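Local coordinates for putative cytoplasmic protein (Salmonella typhimurium, PDB 2GK3) that is of unknown function but assembles as a hexamer and belongs to a family of putative class I glutamine amidotransferase-like proteins, at residues G120-G125 and K219-M224. Residues are numbered along the deposited sequence; the frame is centred on the assembly and turned at random.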
ATOM      1  N   GLY E 120       4.175 -11.727  36.823  1.00 31.68           N
ATOM      2  CA  GLY E 120       2.840 -11.211  36.492  1.00 30.63           C
ATOM      3  C   GLY E 120       2.667 -10.821  35.025  1.00 30.41           C
ATOM      4  O   GLY E 120       3.625 -10.402  34.331  1.00 30.08           O
ATOM      5  N   LEU E 121       1.433 -10.939  34.550  1.00 29.68           N
ATOM      6  CA  LEU E 121       1.101 -10.622  33.166  1.00 28.51           C
ATOM      7  C   LEU E 121      -0.183  -9.808  33.126  1.00 28.95           C
ATOM      8  O   LEU E 121      -1.218 -10.231  33.678  1.00 28.97           O
ATOM      9  CB  LEU E 121       0.933 -11.909  32.341  1.00 28.78           C
ATOM     10  CG  LEU E 121       0.593 -11.798  30.842  1.00 27.94           C
ATOM     11  CD1 LEU E 121       1.654 -10.977  30.148  1.00 26.77           C
ATOM     12  CD2 LEU E 121       0.430 -13.173  30.150  1.00 26.80           C
ATOM     13  N   LEU E 122      -0.112  -8.637  32.492  1.00 27.93           N
ATOM     14  CA  LEU E 122      -1.304  -7.854  32.234  1.00 27.58           C
ATOM     15  C   LEU E 122      -1.436  -7.651  30.725  1.00 27.08           C
ATOM     16  O   LEU E 122      -0.477  -7.256  30.063  1.00 26.65           O
ATOM     17  CB  LEU E 122      -1.271  -6.502  32.973  1.00 27.81           C
ATOM     18  CG  LEU E 122      -2.220  -5.393  32.453  1.00 29.36           C
ATOM     19  CD1 LEU E 122      -3.733  -5.674  32.735  1.00 27.05           C
ATOM     20  CD2 LEU E 122      -1.801  -4.009  32.983  1.00 27.10           C
HETATM   21  N   MSE E 123      -2.609  -7.984  30.185  1.00 26.72           N
HETATM   22  CA  MSE E 123      -2.950  -7.621  28.822  1.00 25.52           C
HETATM   23  C   MSE E 123      -3.970  -6.486  28.857  1.00 26.43           C
HETATM   24  O   MSE E 123      -4.939  -6.536  29.625  1.00 26.05           O
HETATM   25  CB  MSE E 123      -3.491  -8.815  28.020  1.00 25.58           C
HETATM   26  CG  MSE E 123      -3.803  -8.459  26.522  1.00 24.22           C
HETATM   27 SE   MSE E 123      -3.996  -9.977  25.342  0.50 22.44          SE
HETATM   28  CE  MSE E 123      -2.117 -10.466  25.066  1.00 23.17           C
ATOM     29  N   ILE E 124      -3.741  -5.473  28.017  1.00 26.89           N
ATOM     30  CA  ILE E 124      -4.645  -4.334  27.888  1.00 27.19           C
ATOM     31  C   ILE E 124      -5.315  -4.417  26.527  1.00 28.25           C
ATOM     32  O   ILE E 124      -4.651  -4.680  25.516  1.00 28.39           O
ATOM     33  CB  ILE E 124      -3.887  -2.989  28.053  1.00 27.46           C
ATOM     34  CG1 ILE E 124      -3.291  -2.884  29.465  1.00 25.67           C
ATOM     35  CG2 ILE E 124      -4.802  -1.781  27.696  1.00 26.33           C
ATOM     36  CD1 ILE E 124      -2.399  -1.625  29.698  1.00 27.08           C
ATOM     37  N   GLY E 125      -6.633  -4.203  26.501  1.00 29.06           N
ATOM     38  CA  GLY E 125      -7.414  -4.340  25.274  1.00 29.39           C
ATOM     39  C   GLY E 125      -7.153  -3.329  24.178  1.00 29.85           C
ATOM     40  O   GLY E 125      -6.608  -2.246  24.421  1.00 30.48           O
ATOM     41  N   LYS E 219       0.593 -14.427  38.515  1.00 33.43           N
ATOM     42  CA  LYS E 219      -0.699 -13.787  38.646  1.00 33.59           C
ATOM     43  C   LYS E 219      -1.004 -13.004  37.383  1.00 32.83           C
ATOM     44  O   LYS E 219      -0.107 -12.479  36.721  1.00 32.42           O
ATOM     45  CB  LYS E 219      -0.729 -12.864  39.855  1.00 33.94           C
ATOM     46  CG  LYS E 219      -0.958 -13.588  41.157  1.00 38.25           C
ATOM     47  CD  LYS E 219      -1.030 -12.598  42.309  1.00 43.04           C
ATOM     48  CE  LYS E 219      -1.878 -13.157  43.455  1.00 47.52           C
ATOM     49  NZ  LYS E 219      -3.322 -12.680  43.416  1.00 49.96           N
ATOM     50  N   THR E 220      -2.284 -12.941  37.053  1.00 31.81           N
ATOM     51  CA  THR E 220      -2.699 -12.464  35.761  1.00 31.23           C
ATOM     52  C   THR E 220      -3.815 -11.433  35.865  1.00 30.78           C
ATOM     53  O   THR E 220      -4.566 -11.392  36.848  1.00 30.69           O
ATOM     54  CB  THR E 220      -3.109 -13.641  34.848  1.00 31.40           C
ATOM     55  OG1 THR E 220      -4.220 -14.341  35.432  1.00 32.23           O
ATOM     56  CG2 THR E 220      -1.929 -14.609  34.665  1.00 30.02           C
ATOM     57  N   ALA E 221      -3.891 -10.583  34.849  1.00 29.63           N
ATOM     58  CA  ALA E 221      -4.893  -9.546  34.791  1.00 29.34           C
ATOM     59  C   ALA E 221      -5.204  -9.212  33.334  1.00 29.58           C
ATOM     60  O   ALA E 221      -4.338  -9.304  32.442  1.00 28.97           O
ATOM     61  CB  ALA E 221      -4.436  -8.308  35.537  1.00 29.13           C
ATOM     62  N   CYS E 222      -6.454  -8.853  33.091  1.00 28.90           N
ATOM     63  CA  CYS E 222      -6.838  -8.421  31.755  1.00 29.90           C
ATOM     64  C   CYS E 222      -7.684  -7.183  31.923  1.00 29.28           C
ATOM     65  O   CYS E 222      -8.605  -7.172  32.740  1.00 29.94           O
ATOM     66  CB  CYS E 222      -7.625  -9.515  31.015  1.00 29.16           C
ATOM     67  SG  CYS E 222      -6.630 -10.905  30.433  1.00 33.40           S
ATOM     68  N   PHE E 223      -7.355  -6.138  31.175  1.00 28.56           N
ATOM     69  CA  PHE E 223      -8.197  -4.976  31.128  1.00 28.12           C
ATOM     70  C   PHE E 223      -8.725  -4.905  29.714  1.00 27.84           C
ATOM     71  O   PHE E 223      -7.945  -4.809  28.771  1.00 28.47           O
ATOM     72  CB  PHE E 223      -7.428  -3.702  31.508  1.00 27.75           C
ATOM     73  CG  PHE E 223      -8.305  -2.490  31.596  1.00 27.21           C
ATOM     74  CD1 PHE E 223      -9.042  -2.235  32.756  1.00 26.60           C
ATOM     75  CD2 PHE E 223      -8.421  -1.623  30.522  1.00 26.33           C
ATOM     76  CE1 PHE E 223      -9.880  -1.126  32.849  1.00 27.32           C
ATOM     77  CE2 PHE E 223      -9.245  -0.498  30.604  1.00 27.45           C
ATOM     78  CZ  PHE E 223      -9.979  -0.247  31.772  1.00 27.12           C
HETATM   79  N   MSE E 224     -10.048  -4.944  29.566  1.00 27.70           N
HETATM   80  CA  MSE E 224     -10.648  -5.329  28.275  1.00 27.38           C
HETATM   81  C   MSE E 224     -10.811  -4.179  27.319  1.00 27.88           C
HETATM   82  O   MSE E 224     -11.075  -4.375  26.135  1.00 28.44           O
HETATM   83  CB  MSE E 224     -11.988  -6.069  28.463  1.00 26.76           C
HETATM   84  CG  MSE E 224     -11.901  -7.351  29.286  1.00 24.82           C
HETATM   85 SE   MSE E 224     -10.504  -8.628  28.782  0.50 22.02          SE
HETATM   86  CE  MSE E 224     -10.286  -9.115  30.617  0.50 25.42           C
TER
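Phe223 turns its ring off the parallel pairing of 120-125 with 219-224, CG anti to the backbone N (chi1 -175°), so Leu122 CD1 meets its CB, at 4.4 Å, and not the ring. That ring packs edge-to-face with Trp246, and Leu209 and Leu210 of strand 207-215 touch the Phe223 side chain. Leu122 CD1 also rests 3.9 Å from CB of Ala221; the small alanine lets the leucine methyl reach across, 3.7 Å from Ala221 O. The opposite face carries Leu121, Met123 (a selenomethionine), Thr220 and Cys222, more loosely matched: SG of Cys222 is 4.5 Å from CB of Met123.

Five backbone hydrogen bonds join the flat peptide groups: Leu121, Met123 and Gly125 give N-H to Lys219, Ala221 and Phe223, while Ala221 and Phe223 give theirs to Leu121 and Met123. Phe223 N to Met123 O is nearly straight (170° at the hydrogen). Each acceptor also takes a CA-H contact; at Ala221 O the Met123 N-H donor is tilted 26° from the carbonyl plane. Glycine suits position 125, where a CB would strike Met224 O.

Strand 80-84 extends the sheet in parallel beyond 120-124, strand 207-215 antiparallel beyond 218-223. Phe130 and Tyr139 pack on Met123, Pro149 on Cys222. Helix 242-253 covers Ala221, Ile124 and the Lys219 chain, consistent with the alpha/beta core of a class I glutamine amidotransferase-like fold.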